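Local coordinates for uncharacterized protein (Bacteroides ovatus, PDB 3NQK) that is of unknown function but combines a probable E-set-like N-terminal domain with a BT_3044-like C-terminal region, both rich in beta strands, at residues A[24-29]-A[149-154]; A[58-63]-A[95-100]; A[110-115]-A[127-132]; A[192-197]-A[219-224]. All coordinates share one frame; numbering follows the deposited sequence.

In the fold
Following the chain from its N terminus, residues 24-29 meet 149-154 only after a long excursion, so interaction 1 closes a large loop. Nested inside that loop, one after the other, are interaction 2, which pairs 58-63 with 95-100, and interaction 3, where 110-115 packs across from 127-132. The three form one neighbourhood: strand 125-133 hydrogen-bonds to strand 149-157 of interaction 1 and to strand 57-63 of interaction 2. Interactions 1 and 2 build a mixed sheet, and interaction 3 joins it to the antiparallel sheet facing it. Interaction 4 opens later and stands apart, its centre about 24 Å from that of interaction 1, in the C-terminal region.

Interaction 1: residues A[24-29]-A[149-154]. With EDO (1,2-ethanediol), chain B.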
loop_
_atom_site.group_PDB
_atom_site.type_symbol
_atom_site.label_atom_id
_atom_site.label_comp_id
_atom_site.label_asym_id
_atom_site.label_seq_id
_atom_site.Cartn_x
_atom_site.Cartn_y
_atom_site.Cartn_z
ATOM N N ASP A 24 8.820 -22.469 11.279
ATOM C CA ASP A 24 9.074 -23.761 10.574
ATOM C C ASP A 24 9.435 -23.612 9.059
ATOM O O ASP A 24 10.006 -24.536 8.455
ATOM C CB ASP A 24 7.841 -24.677 10.723
ATOM C CG ASP A 24 6.514 -23.956 10.359
ATOM O OD1 ASP A 24 6.575 -22.777 9.914
ATOM O OD2 ASP A 24 5.426 -24.562 10.544
ATOM N N GLY A 25 9.072 -22.483 8.453
ATOM C CA GLY A 25 9.373 -22.259 7.039
ATOM C C GLY A 25 8.172 -21.828 6.238
ATOM O O GLY A 25 8.267 -21.648 5.016
ATOM N N VAL A 26 7.051 -21.608 6.925
ATOM C CA VAL A 26 5.808 -21.189 6.271
ATOM C C VAL A 26 5.571 -19.671 6.356
ATOM O O VAL A 26 5.703 -19.075 7.414
ATOM C CB VAL A 26 4.599 -21.931 6.876
ATOM C CG1 VAL A 26 3.344 -21.171 6.642
ATOM C CG2 VAL A 26 4.508 -23.317 6.297
ATOM N N THR A 27 5.230 -19.066 5.214
ATOM C CA THR A 27 4.935 -17.637 5.139
ATOM C C THR A 27 3.427 -17.436 5.095
ATOM O O THR A 27 2.746 -17.998 4.238
ATOM C CB THR A 27 5.539 -17.008 3.870
ATOM O OG1 THR A 27 6.969 -17.066 3.930
ATOM C CG2 THR A 27 5.108 -15.574 3.729
ATOM N N THR A 28 2.901 -16.644 6.011
ATOM C CA THR A 28 1.471 -16.425 6.069
ATOM C C THR A 28 1.116 -15.266 5.199
ATOM O O THR A 28 1.632 -14.186 5.385
ATOM C CB THR A 28 0.978 -16.094 7.531
ATOM O OG1 THR A 28 1.366 -17.131 8.425
ATOM C CG2 THR A 28 -0.533 -15.947 7.565
ATOM N N ILE A 29 0.212 -15.473 4.253
ATOM C CA ILE A 29 -0.296 -14.363 3.497
ATOM C C ILE A 29 -1.797 -14.186 3.714
ATOM O O ILE A 29 -2.545 -15.164 3.863
ATOM C CB ILE A 29 0.051 -14.458 1.988
ATOM C CG1 ILE A 29 -0.701 -15.571 1.309
ATOM C CG2 ILE A 29 1.527 -14.654 1.807
ATOM C CD1 ILE A 29 -0.441 -15.609 -0.191
ATOM N N LYS A 149 12.348 -21.557 -2.503
ATOM C CA LYS A 149 11.009 -22.034 -2.228
ATOM C C LYS A 149 10.177 -21.010 -1.488
ATOM O O LYS A 149 10.691 -20.026 -0.974
ATOM C CB LYS A 149 11.062 -23.372 -1.465
ATOM C CG LYS A 149 11.421 -24.593 -2.381
ATOM C CD LYS A 149 11.779 -25.853 -1.575
ATOM C CE LYS A 149 12.079 -27.056 -2.494
ATOM N NZ LYS A 149 13.262 -26.845 -3.367
ATOM N N ALA A 150 8.869 -21.218 -1.515
ATOM C CA ALA A 150 7.922 -20.361 -0.828
ATOM C C ALA A 150 6.747 -21.231 -0.368
ATOM O O ALA A 150 6.128 -21.924 -1.170
ATOM C CB ALA A 150 7.450 -19.255 -1.737
ATOM N N LEU A 151 6.508 -21.270 0.932
ATOM C CA LEU A 151 5.400 -22.049 1.468
ATOM C C LEU A 151 4.334 -21.098 1.962
ATOM O O LEU A 151 4.374 -20.608 3.118
ATOM C CB LEU A 151 5.879 -22.976 2.571
ATOM C CG LEU A 151 6.981 -23.951 2.129
ATOM C CD1 LEU A 151 7.504 -24.789 3.317
ATOM C CD2 LEU A 151 6.482 -24.857 0.994
ATOM N N LEU A 152 3.389 -20.806 1.074
ATOM C CA LEU A 152 2.373 -19.832 1.340
ATOM C C LEU A 152 1.183 -20.423 2.132
ATOM O O LEU A 152 0.435 -21.254 1.622
ATOM C CB LEU A 152 1.877 -19.247 0.024
ATOM C CG LEU A 152 2.956 -18.678 -0.908
ATOM C CD1 LEU A 152 2.310 -17.976 -2.076
ATOM C CD2 LEU A 152 3.871 -17.731 -0.179
ATOM N N LYS A 153 1.024 -19.975 3.383
ATOM C CA LYS A 153 -0.166 -20.301 4.181
ATOM C C LYS A 153 -1.206 -19.236 3.885
ATOM O O LYS A 153 -1.125 -18.104 4.383
ATOM C CB LYS A 153 0.183 -20.322 5.676
ATOM C CG LYS A 153 -0.944 -20.827 6.632
ATOM C CD LYS A 153 -0.591 -20.492 8.078
ATOM C CE LYS A 153 -1.675 -20.836 9.024
ATOM N NZ LYS A 153 -1.346 -20.334 10.371
ATOM N N VAL A 154 -2.161 -19.584 3.044
ATOM C CA VAL A 154 -3.142 -18.635 2.557
ATOM C C VAL A 154 -4.257 -18.501 3.558
ATOM O O VAL A 154 -4.925 -19.471 3.875
ATOM C CB VAL A 154 -3.717 -19.091 1.202
ATOM C CG1 VAL A 154 -4.577 -17.998 0.589
ATOM C CG2 VAL A 154 -2.584 -19.474 0.247
HETATM C C1 EDO B . 4.967 -20.643 12.849
HETATM O O1 EDO B . 6.037 -21.425 12.288
HETATM C C2 EDO B . 3.874 -20.411 11.801
HETATM O O2 EDO B . 4.451 -19.882 10.605
HETATM O O HOH W 1 7.852 -19.497 2.981
#
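Thr27, Thr28 and Ile29 run parallel to Leu152, Lys153 and Val154, and backbone hydrogen bonds join the two strands. Thr27 N donates to Leu151 O (2.7 Å), Lys153 N to Thr27 O (2.8 Å) and Ile29 N to Lys153 O (3.0 Å). Lys153 is thus held through both its N and its O by Thr27 and Ile29, the pattern of a parallel ladder. A water continues the polar network, donating to Gly25 O, accepting from Leu151 N and bonding to Thr27 OG1. The pairing adds strand 27-32 to the edge of strand 149-157, whose other edge pairs with strand 125-133 in the mixed sheet. Apolar contacts lie on both faces. Val26 crosses Leu151 at about a right angle, CG2 on Leu151 CB (4.0 Å), and both side chains touch Leu71 of helix 65-76. On the face of Thr27, chi1 of Ile29 (69°) sets CG1 near Lys153 O and Val154 CA, and CD1 goes on to Leu152 CD1 (4.1 Å); Tyr41 and Leu43 of strand 38-48 pack here. On the other face Thr28 and Lys153 lie side by side. Ahead of the strand, Asp24 OD1 accepts from Val26 N (3.2 Å), forming an Asx turn. A bound 1,2-ethanediol, probably from the crystallisation liquor, donates through O1 to the same OD1 and accepts from Asp24 N; Asp24 is poorly ordered, making these details less certain.

Interaction 2: residues A[58-63]-A[95-100]; sequences DIHIAV and FPETVH. With EDO (1,2-ethanediol), chain C.
An antiparallel strand pair, Asp58-His60 against Thr98-His100, forms one edge of the mixed sheet, with strand 125-133 on the other side of 57-63. Ile59 and Val99 are a hydrogen-bonded pair, each N giving to the other's O at 2.9 Å; beyond them Ile61 N reaches Glu97 O (2.8 Å). Ile59, Ile61 and Val99 turn inward, where all three touch Ile45 of strand 38-48. Phe95 lies obliquely against Ile61, CE1 to CB 3.9 Å, while a bound 1,2-ethanediol sits over one ring face. The opposite face of this strand pair, with Asp58, His60, Thr98 and His100, is polar. His60 ND1 donates to Glu97 OE2 (2.9 Å), which lies in the imidazole plane and is met on its syn side; a second bond from ND1 to Glu97 OE1 is weak. Thr98 OG1 stands over one face of the His60 ring, toward the rim, and donates to Glu97 OE1 (3.1 Å). Farther along, His100 ND1 donates to Asp58 OD1 (3.0 Å), approaching from above the carboxylate plane. His100 NE2 bonds weakly to Asp56, so two carboxylates flank this imidazole and would be expected to favour its protonated form.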
loop_
_atom_site.group_PDB
_atom_site.type_symbol
_atom_site.label_atom_id
_atom_site.label_comp_id
_atom_site.label_asym_id
_atom_site.label_seq_id
_atom_site.Cartn_x
_atom_site.Cartn_y
_atom_site.Cartn_z
ATOM N N ASP A 58 13.837 -16.441 -18.258
ATOM C CA ASP A 58 12.532 -17.042 -18.216
ATOM C C ASP A 58 12.523 -17.966 -17.023
ATOM O O ASP A 58 13.175 -19.001 -17.037
ATOM C CB ASP A 58 12.243 -17.811 -19.516
ATOM C CG ASP A 58 11.905 -16.883 -20.681
ATOM O OD1 ASP A 58 10.970 -16.047 -20.539
ATOM O OD2 ASP A 58 12.565 -16.993 -21.740
ATOM N N ILE A 59 11.837 -17.550 -15.962
ATOM C CA ILE A 59 11.823 -18.293 -14.708
ATOM C C ILE A 59 10.640 -19.217 -14.665
ATOM O O ILE A 59 9.538 -18.834 -15.028
ATOM C CB ILE A 59 11.778 -17.325 -13.503
ATOM C CG1 ILE A 59 13.063 -16.482 -13.465
ATOM C CG2 ILE A 59 11.609 -18.098 -12.178
ATOM C CD1 ILE A 59 12.942 -15.192 -12.680
ATOM N N HIS A 60 10.862 -20.448 -14.237
ATOM C CA HIS A 60 9.777 -21.432 -14.175
ATOM C C HIS A 60 9.406 -21.731 -12.739
ATOM O O HIS A 60 10.280 -21.991 -11.904
ATOM C CB HIS A 60 10.177 -22.720 -14.892
ATOM C CG HIS A 60 10.385 -22.550 -16.369
ATOM N ND1 HIS A 60 9.494 -23.031 -17.308
ATOM C CD2 HIS A 60 11.385 -21.961 -17.067
ATOM C CE1 HIS A 60 9.938 -22.742 -18.520
ATOM N NE2 HIS A 60 11.083 -22.093 -18.402
ATOM N N ILE A 61 8.099 -21.682 -12.449
ATOM C CA ILE A 61 7.581 -21.944 -11.116
ATOM C C ILE A 61 6.692 -23.178 -11.153
ATOM O O ILE A 61 5.907 -23.354 -12.081
ATOM C CB ILE A 61 6.713 -20.784 -10.611
ATOM C CG1 ILE A 61 7.339 -19.422 -10.960
ATOM C CG2 ILE A 61 6.484 -20.914 -9.130
ATOM C CD1 ILE A 61 8.523 -19.097 -10.164
ATOM N N ALA A 62 6.780 -24.007 -10.125
ATOM C CA ALA A 62 5.947 -25.211 -10.046
ATOM C C ALA A 62 5.507 -25.472 -8.622
ATOM O O ALA A 62 6.213 -25.118 -7.661
ATOM C CB ALA A 62 6.701 -26.429 -10.599
ATOM N N VAL A 63 4.315 -26.048 -8.485
ATOM C CA VAL A 63 3.821 -26.462 -7.198
ATOM C C VAL A 63 4.708 -27.625 -6.720
ATOM O O VAL A 63 5.113 -28.456 -7.517
ATOM C CB VAL A 63 2.356 -26.909 -7.297
ATOM C CG1 VAL A 63 1.847 -27.416 -5.951
ATOM C CG2 VAL A 63 1.492 -25.757 -7.811
ATOM N N PHE A 95 -1.681 -19.716 -11.560
ATOM C CA PHE A 95 -0.603 -18.750 -11.780
ATOM C C PHE A 95 0.214 -19.163 -12.988
ATOM O O PHE A 95 0.282 -20.332 -13.315
ATOM C CB PHE A 95 0.292 -18.615 -10.541
ATOM C CG PHE A 95 1.017 -19.851 -10.189
ATOM C CD1 PHE A 95 2.179 -20.190 -10.834
ATOM C CD2 PHE A 95 0.547 -20.680 -9.199
ATOM C CE1 PHE A 95 2.835 -21.366 -10.527
ATOM C CE2 PHE A 95 1.219 -21.851 -8.876
ATOM C CZ PHE A 95 2.339 -22.198 -9.550
ATOM N N PRO A 96 0.831 -18.198 -13.664
ATOM C CA PRO A 96 1.592 -18.552 -14.853
ATOM C C PRO A 96 2.844 -19.364 -14.519
ATOM O O PRO A 96 3.540 -19.067 -13.547
ATOM C CB PRO A 96 1.957 -17.183 -15.475
ATOM C CG PRO A 96 1.722 -16.186 -14.420
ATOM C CD PRO A 96 0.682 -16.745 -13.507
ATOM N N GLU A 97 3.095 -20.397 -15.312
ATOM C CA GLU A 97 4.220 -21.290 -15.096
ATOM C C GLU A 97 5.549 -20.551 -15.319
ATOM O O GLU A 97 6.562 -20.882 -14.699
ATOM C CB GLU A 97 4.102 -22.497 -16.036
ATOM C CG GLU A 97 5.032 -23.679 -15.705
ATOM C CD GLU A 97 6.370 -23.609 -16.421
ATOM O OE1 GLU A 97 6.478 -22.861 -17.420
ATOM O OE2 GLU A 97 7.306 -24.328 -15.996
ATOM N N THR A 98 5.513 -19.516 -16.166
ATOM C CA THR A 98 6.708 -18.757 -16.523
ATOM C C THR A 98 6.576 -17.247 -16.225
ATOM O O THR A 98 5.531 -16.626 -16.479
ATOM C CB THR A 98 7.052 -18.949 -18.029
ATOM O OG1 THR A 98 7.771 -20.177 -18.200
ATOM C CG2 THR A 98 7.907 -17.794 -18.557
ATOM N N VAL A 99 7.648 -16.673 -15.680
ATOM C CA VAL A 99 7.732 -15.244 -15.453
ATOM C C VAL A 99 8.968 -14.727 -16.140
ATOM O O VAL A 99 10.040 -15.318 -16.028
ATOM C CB VAL A 99 7.829 -14.920 -13.978
ATOM C CG1 VAL A 99 7.976 -13.452 -13.791
ATOM C CG2 VAL A 99 6.578 -15.450 -13.224
ATOM N N HIS A 100 8.832 -13.624 -16.859
ATOM C CA HIS A 100 9.945 -13.088 -17.598
ATOM C C HIS A 100 10.560 -11.870 -16.903
ATOM O O HIS A 100 9.867 -10.890 -16.612
ATOM C CB HIS A 100 9.517 -12.723 -19.022
ATOM C CG HIS A 100 10.642 -12.242 -19.878
ATOM N ND1 HIS A 100 11.627 -13.083 -20.353
ATOM C CD2 HIS A 100 10.962 -11.001 -20.320
ATOM C CE1 HIS A 100 12.499 -12.382 -21.057
ATOM N NE2 HIS A 100 12.121 -11.115 -21.050
HETATM C C1 EDO C . -0.675 -23.365 -12.156
HETATM O O1 EDO C . -1.813 -22.549 -12.501
HETATM C C2 EDO C . 0.211 -23.579 -13.390
HETATM O O2 EDO C . 1.597 -23.396 -13.048
#

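Interaction 3: residues A[110-115]-A[127-132]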
loop_
_atom_site.group_PDB
_atom_site.type_symbol
_atom_site.label_atom_id
_atom_site.label_comp_id
_atom_site.label_asym_id
_atom_site.label_seq_id
_atom_site.Cartn_x
_atom_site.Cartn_y
_atom_site.Cartn_z
ATOM N N LEU A 110 4.554 -12.348 -9.656
ATOM C CA LEU A 110 3.823 -13.558 -9.952
ATOM C C LEU A 110 2.412 -13.349 -9.497
ATOM O O LEU A 110 2.134 -13.341 -8.310
ATOM C CB LEU A 110 4.433 -14.752 -9.213
ATOM C CG LEU A 110 3.765 -16.115 -9.439
ATOM C CD1 LEU A 110 3.998 -16.623 -10.843
ATOM C CD2 LEU A 110 4.274 -17.114 -8.433
ATOM N N ASN A 111 1.522 -13.111 -10.439
ATOM C CA ASN A 111 0.124 -12.935 -10.125
ATOM C C ASN A 111 -0.546 -14.275 -9.867
ATOM O O ASN A 111 -0.771 -15.055 -10.795
ATOM C CB ASN A 111 -0.575 -12.206 -11.258
ATOM C CG ASN A 111 -0.012 -10.834 -11.488
ATOM O OD1 ASN A 111 -0.034 -9.993 -10.604
ATOM N ND2 ASN A 111 0.517 -10.606 -12.671
ATOM N N ILE A 112 -0.796 -14.566 -8.593
ATOM C CA ILE A 112 -1.527 -15.750 -8.199
ATOM C C ILE A 112 -2.979 -15.381 -8.051
ATOM O O ILE A 112 -3.326 -14.570 -7.201
ATOM C CB ILE A 112 -1.046 -16.289 -6.839
ATOM C CG1 ILE A 112 0.454 -16.542 -6.848
ATOM C CG2 ILE A 112 -1.770 -17.555 -6.495
ATOM C CD1 ILE A 112 0.965 -17.160 -5.538
ATOM N N ASP A 113 -3.830 -16.004 -8.858
ATOM C CA ASP A 113 -5.270 -15.737 -8.850
ATOM C C ASP A 113 -6.046 -16.829 -8.087
ATOM O O ASP A 113 -6.126 -17.979 -8.524
ATOM C CB ASP A 113 -5.799 -15.627 -10.308
ATOM C CG ASP A 113 -5.290 -14.386 -11.021
ATOM O OD1 ASP A 113 -5.148 -13.333 -10.358
ATOM O OD2 ASP A 113 -5.025 -14.461 -12.237
ATOM N N PHE A 114 -6.659 -16.442 -6.982
ATOM C CA PHE A 114 -7.381 -17.381 -6.142
ATOM C C PHE A 114 -8.874 -17.327 -6.394
ATOM O O PHE A 114 -9.445 -16.246 -6.646
ATOM C CB PHE A 114 -7.126 -17.076 -4.657
ATOM C CG PHE A 114 -5.737 -17.422 -4.186
ATOM C CD1 PHE A 114 -5.356 -18.739 -4.024
ATOM C CD2 PHE A 114 -4.847 -16.431 -3.833
ATOM C CE1 PHE A 114 -4.084 -19.059 -3.563
ATOM C CE2 PHE A 114 -3.569 -16.749 -3.365
ATOM C CZ PHE A 114 -3.193 -18.055 -3.243
ATOM N N ASN A 115 -9.505 -18.498 -6.326
ATOM C CA ASN A 115 -10.958 -18.608 -6.300
ATOM C C ASN A 115 -11.351 -19.262 -4.979
ATOM O O ASN A 115 -11.329 -20.493 -4.842
ATOM C CB ASN A 115 -11.470 -19.440 -7.468
ATOM C CG ASN A 115 -12.989 -19.618 -7.434
ATOM O OD1 ASN A 115 -13.740 -18.640 -7.365
ATOM N ND2 ASN A 115 -13.442 -20.869 -7.461
ATOM N N LEU A 127 0.143 -23.304 -0.157
ATOM C CA LEU A 127 0.487 -23.381 -1.573
ATOM C C LEU A 127 1.981 -23.357 -1.680
ATOM O O LEU A 127 2.600 -22.306 -1.492
ATOM C CB LEU A 127 -0.103 -22.184 -2.326
ATOM C CG LEU A 127 0.198 -22.113 -3.817
ATOM C CD1 LEU A 127 -0.284 -23.353 -4.500
ATOM C CD2 LEU A 127 -0.456 -20.873 -4.436
ATOM N N PRO A 128 2.587 -24.518 -1.905
ATOM C CA PRO A 128 4.034 -24.635 -1.944
ATOM C C PRO A 128 4.584 -24.367 -3.318
ATOM O O PRO A 128 4.278 -25.105 -4.260
ATOM C CB PRO A 128 4.263 -26.081 -1.574
ATOM C CG PRO A 128 3.105 -26.772 -2.118
ATOM C CD PRO A 128 1.944 -25.821 -1.987
ATOM N N LEU A 129 5.386 -23.312 -3.434
ATOM C CA LEU A 129 5.975 -22.922 -4.708
ATOM C C LEU A 129 7.464 -23.104 -4.674
ATOM O O LEU A 129 8.119 -22.790 -3.681
ATOM C CB LEU A 129 5.657 -21.468 -5.020
ATOM C CG LEU A 129 4.171 -21.127 -5.078
ATOM C CD1 LEU A 129 3.972 -19.626 -5.302
ATOM C CD2 LEU A 129 3.497 -21.925 -6.150
ATOM N N THR A 130 7.999 -23.632 -5.759
ATOM C CA THR A 130 9.417 -23.812 -5.902
ATOM C C THR A 130 9.829 -23.284 -7.278
ATOM O O THR A 130 9.037 -23.309 -8.234
ATOM C CB THR A 130 9.812 -25.321 -5.768
ATOM O OG1 THR A 130 11.232 -25.449 -5.631
ATOM C CG2 THR A 130 9.355 -26.110 -6.991
ATOM N N ILE A 131 11.030 -22.746 -7.359
ATOM C CA ILE A 131 11.571 -22.276 -8.623
ATOM C C ILE A 131 12.398 -23.378 -9.196
ATOM O O ILE A 131 13.525 -23.614 -8.747
ATOM C CB ILE A 131 12.443 -21.045 -8.427
ATOM C CG1 ILE A 131 11.578 -19.864 -8.038
ATOM C CG2 ILE A 131 13.224 -20.726 -9.702
ATOM C CD1 ILE A 131 12.326 -18.630 -7.831
ATOM N N VAL A 132 11.844 -24.072 -10.188
ATOM C CA VAL A 132 12.517 -25.217 -10.786
ATOM C C VAL A 132 13.604 -24.818 -11.841
ATOM O O VAL A 132 14.386 -25.657 -12.261
ATOM C CB VAL A 132 11.482 -26.214 -11.415
ATOM C CG1 VAL A 132 10.506 -26.683 -10.358
ATOM C CG2 VAL A 132 10.732 -25.572 -12.576
#
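Leu127 and Leu129 of one strand reach Leu110, Ile112 and Phe114 of another through side chains alone, the strand axes lying 12.1 Å apart. Leu127 comes first. CG is anti to its backbone N (chi1 179°), and from there its CD2 methyl touches two residues: Ile112 CG2 at 4.1 Å, tip to tip, and Phe114 CZ, also at 4.1 Å, in an oblique approach to the ring. Phe114 is itself packed by the residue two before it, because Ile112 CG2 lies over one face of the ring, toward the rim. Pro128 points to the far side of its sheet, against Leu151. Leu129 returns to the interface, and its CD1 is shared in the same way, meeting Ile112 CD1 (3.9 Å) and Leu110 CD2 (4.0 Å), both tip to tip. Ile112 therefore touches both leucines, its CD1 resting against both methyls and its CG2 on Leu127. Leu152 packs on Ile112 and Leu129, and Phe95 on Leu110 and Leu129, so the cluster extends beyond the two strands. Past Leu129 the strand draws away: Ile131 packs instead on Ile59 and Ile61, and the chain turns a corner at Val132. Strand 107-115 belongs to the four-stranded antiparallel sheet and strand 125-133 to the mixed sheet. Two sheets facing each other across a buried aliphatic and aromatic layer make a beta sandwich, consistent with the E-set clan of this region.

Interaction 4: residues A[192-197]-A[219-224]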
loop_
_atom_site.group_PDB
_atom_site.type_symbol
_atom_site.label_atom_id
_atom_site.label_comp_id
_atom_site.label_asym_id
_atom_site.label_seq_id
_atom_site.Cartn_x
_atom_site.Cartn_y
_atom_site.Cartn_z
ATOM N N TYR A 192 -13.203 -18.223 11.496
ATOM C CA TYR A 192 -12.686 -18.527 10.159
ATOM C C TYR A 192 -13.635 -18.045 9.084
ATOM O O TYR A 192 -14.826 -18.071 9.265
ATOM C CB TYR A 192 -12.488 -20.038 10.008
ATOM C CG TYR A 192 -11.609 -20.681 11.077
ATOM C CD1 TYR A 192 -12.145 -21.070 12.308
ATOM C CD2 TYR A 192 -10.267 -20.947 10.835
ATOM C CE1 TYR A 192 -11.348 -21.699 13.295
ATOM C CE2 TYR A 192 -9.451 -21.577 11.820
ATOM C CZ TYR A 192 -10.012 -21.952 13.040
ATOM O OH TYR A 192 -9.241 -22.573 13.994
ATOM N N VAL A 193 -13.094 -17.651 7.942
ATOM C CA VAL A 193 -13.906 -17.142 6.853
ATOM C C VAL A 193 -14.765 -18.219 6.229
ATOM O O VAL A 193 -14.312 -19.342 6.009
ATOM C CB VAL A 193 -13.041 -16.578 5.716
ATOM C CG1 VAL A 193 -13.854 -16.528 4.416
ATOM C CG2 VAL A 193 -12.460 -15.195 6.083
ATOM N N VAL A 194 -16.008 -17.862 5.928
ATOM C CA VAL A 194 -16.871 -18.689 5.112
ATOM C C VAL A 194 -17.124 -17.954 3.815
ATOM O O VAL A 194 -16.913 -18.498 2.741
ATOM C CB VAL A 194 -18.200 -19.028 5.829
ATOM C CG1 VAL A 194 -19.299 -19.306 4.833
ATOM C CG2 VAL A 194 -18.005 -20.230 6.751
ATOM N N ASP A 195 -17.574 -16.709 3.914
ATOM C CA ASP A 195 -17.706 -15.839 2.723
ATOM C C ASP A 195 -17.486 -14.359 3.131
ATOM O O ASP A 195 -16.930 -14.089 4.205
ATOM C CB ASP A 195 -19.048 -16.062 2.016
ATOM C CG ASP A 195 -20.233 -15.679 2.870
ATOM O OD1 ASP A 195 -20.047 -14.939 3.858
ATOM O OD2 ASP A 195 -21.373 -16.075 2.521
ATOM N N ASN A 196 -17.916 -13.413 2.297
ATOM C CA ASN A 196 -17.574 -11.984 2.536
ATOM C C ASN A 196 -18.113 -11.426 3.830
ATOM O O ASN A 196 -17.533 -10.488 4.386
ATOM C CB ASN A 196 -18.011 -11.092 1.359
ATOM C CG ASN A 196 -19.442 -11.294 0.986
ATOM O OD1 ASN A 196 -19.898 -12.433 0.791
ATOM N ND2 ASN A 196 -20.172 -10.206 0.864
ATOM N N ASN A 197 -19.211 -11.996 4.326
ATOM C CA ASN A 197 -19.808 -11.524 5.573
ATOM C C ASN A 197 -20.264 -12.667 6.525
ATOM O O ASN A 197 -21.132 -12.471 7.380
ATOM C CB ASN A 197 -20.962 -10.594 5.265
ATOM C CG ASN A 197 -21.942 -11.198 4.320
ATOM O OD1 ASN A 197 -22.020 -12.434 4.183
ATOM N ND2 ASN A 197 -22.714 -10.342 3.636
ATOM N N LYS A 219 -18.657 -26.934 14.056
ATOM C CA LYS A 219 -18.651 -25.601 13.403
ATOM C C LYS A 219 -19.977 -24.877 13.614
ATOM O O LYS A 219 -21.035 -25.465 13.463
ATOM C CB LYS A 219 -18.383 -25.728 11.883
ATOM C CG LYS A 219 -16.959 -26.204 11.511
ATOM C CD LYS A 219 -16.872 -26.739 10.046
ATOM C CE LYS A 219 -16.206 -25.760 9.091
ATOM N NZ LYS A 219 -15.942 -26.383 7.751
ATOM N N ILE A 220 -19.905 -23.595 13.954
ATOM C CA ILE A 220 -21.088 -22.748 14.044
ATOM C C ILE A 220 -20.945 -21.619 13.030
ATOM O O ILE A 220 -20.046 -20.803 13.143
ATOM C CB ILE A 220 -21.230 -22.110 15.436
ATOM C CG1 ILE A 220 -21.190 -23.163 16.524
ATOM C CG2 ILE A 220 -22.527 -21.317 15.525
ATOM C CD1 ILE A 220 -21.274 -22.584 17.897
ATOM N N ASN A 221 -21.811 -21.599 12.024
ATOM C CA ASN A 221 -21.769 -20.560 11.003
ATOM C C ASN A 221 -22.417 -19.297 11.525
ATOM O O ASN A 221 -23.493 -19.344 12.117
ATOM C CB ASN A 221 -22.477 -21.021 9.727
ATOM C CG ASN A 221 -21.760 -22.176 9.041
ATOM O OD1 ASN A 221 -20.537 -22.181 8.930
ATOM N ND2 ASN A 221 -22.527 -23.167 8.586
ATOM N N VAL A 222 -21.763 -18.167 11.305
ATOM C CA VAL A 222 -22.229 -16.897 11.826
ATOM C C VAL A 222 -22.298 -15.855 10.722
ATOM O O VAL A 222 -21.291 -15.524 10.109
ATOM C CB VAL A 222 -21.288 -16.401 12.911
ATOM C CG1 VAL A 222 -21.741 -15.057 13.440
ATOM C CG2 VAL A 222 -21.210 -17.415 14.022
ATOM N N HIS A 223 -23.481 -15.324 10.478
ATOM C CA HIS A 223 -23.661 -14.364 9.396
ATOM C C HIS A 223 -24.009 -13.002 9.955
ATOM O O HIS A 223 -24.908 -12.873 10.796
ATOM C CB HIS A 223 -24.746 -14.851 8.442
ATOM C CG HIS A 223 -25.110 -13.864 7.383
ATOM N ND1 HIS A 223 -24.243 -13.498 6.377
ATOM C CD2 HIS A 223 -26.273 -13.221 7.130
ATOM C CE1 HIS A 223 -24.844 -12.638 5.575
ATOM N NE2 HIS A 223 -26.075 -12.452 6.012
ATOM N N PHE A 224 -23.280 -11.984 9.513
ATOM C CA PHE A 224 -23.494 -10.629 10.004
ATOM C C PHE A 224 -24.503 -9.908 9.138
ATOM O O PHE A 224 -24.271 -9.698 7.967
ATOM C CB PHE A 224 -22.183 -9.866 10.018
ATOM C CG PHE A 224 -21.239 -10.328 11.053
ATOM C CD1 PHE A 224 -20.514 -11.472 10.873
ATOM C CD2 PHE A 224 -21.067 -9.616 12.210
ATOM C CE1 PHE A 224 -19.635 -11.909 11.839
ATOM C CE2 PHE A 224 -20.158 -10.042 13.186
ATOM C CZ PHE A 224 -19.455 -11.172 13.000
#
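The bend that carries the chain from strand 188-193 into strand 198-202 packs against strand 219-224, with Asn197 meeting His223 and Phe224. Its single backbone hydrogen bond across the contact is nearly straight: Phe224 N donates to Asn197 O at 3.1 Å, with an N-H...O angle of 179° and the donor almost on the C=O axis. The same carbonyl oxygen also lies at the edge of the Phe224 ring, near its plane. The bend is shaped from within by Asp195, whose OD1 accepts from Asn197 N (3.1 Å) and closes an Asx turn. Beside it the Asn197 amide stands steeply to the His223 imidazole, the planes 80° apart, at the ring edge. His223 ND1 hydrogen-bonds to Ser198 OG. At the other end of the contact Val194 CG2 touches Asn221 OD1 (3.9 Å), the two side chains crossing at about a right angle; Asn221 ND2 is bonded to Asp235. Phe224 turns into the core, stacked with Tyr160 and edge-to-face with Tyr251. Strand 198-202 pairs antiparallel with both 188-193 and 219-224, and the Phe224-Asn197 bond continues the latter pairing, so a beta-hairpin connection is laid against the next strand of an antiparallel sheet.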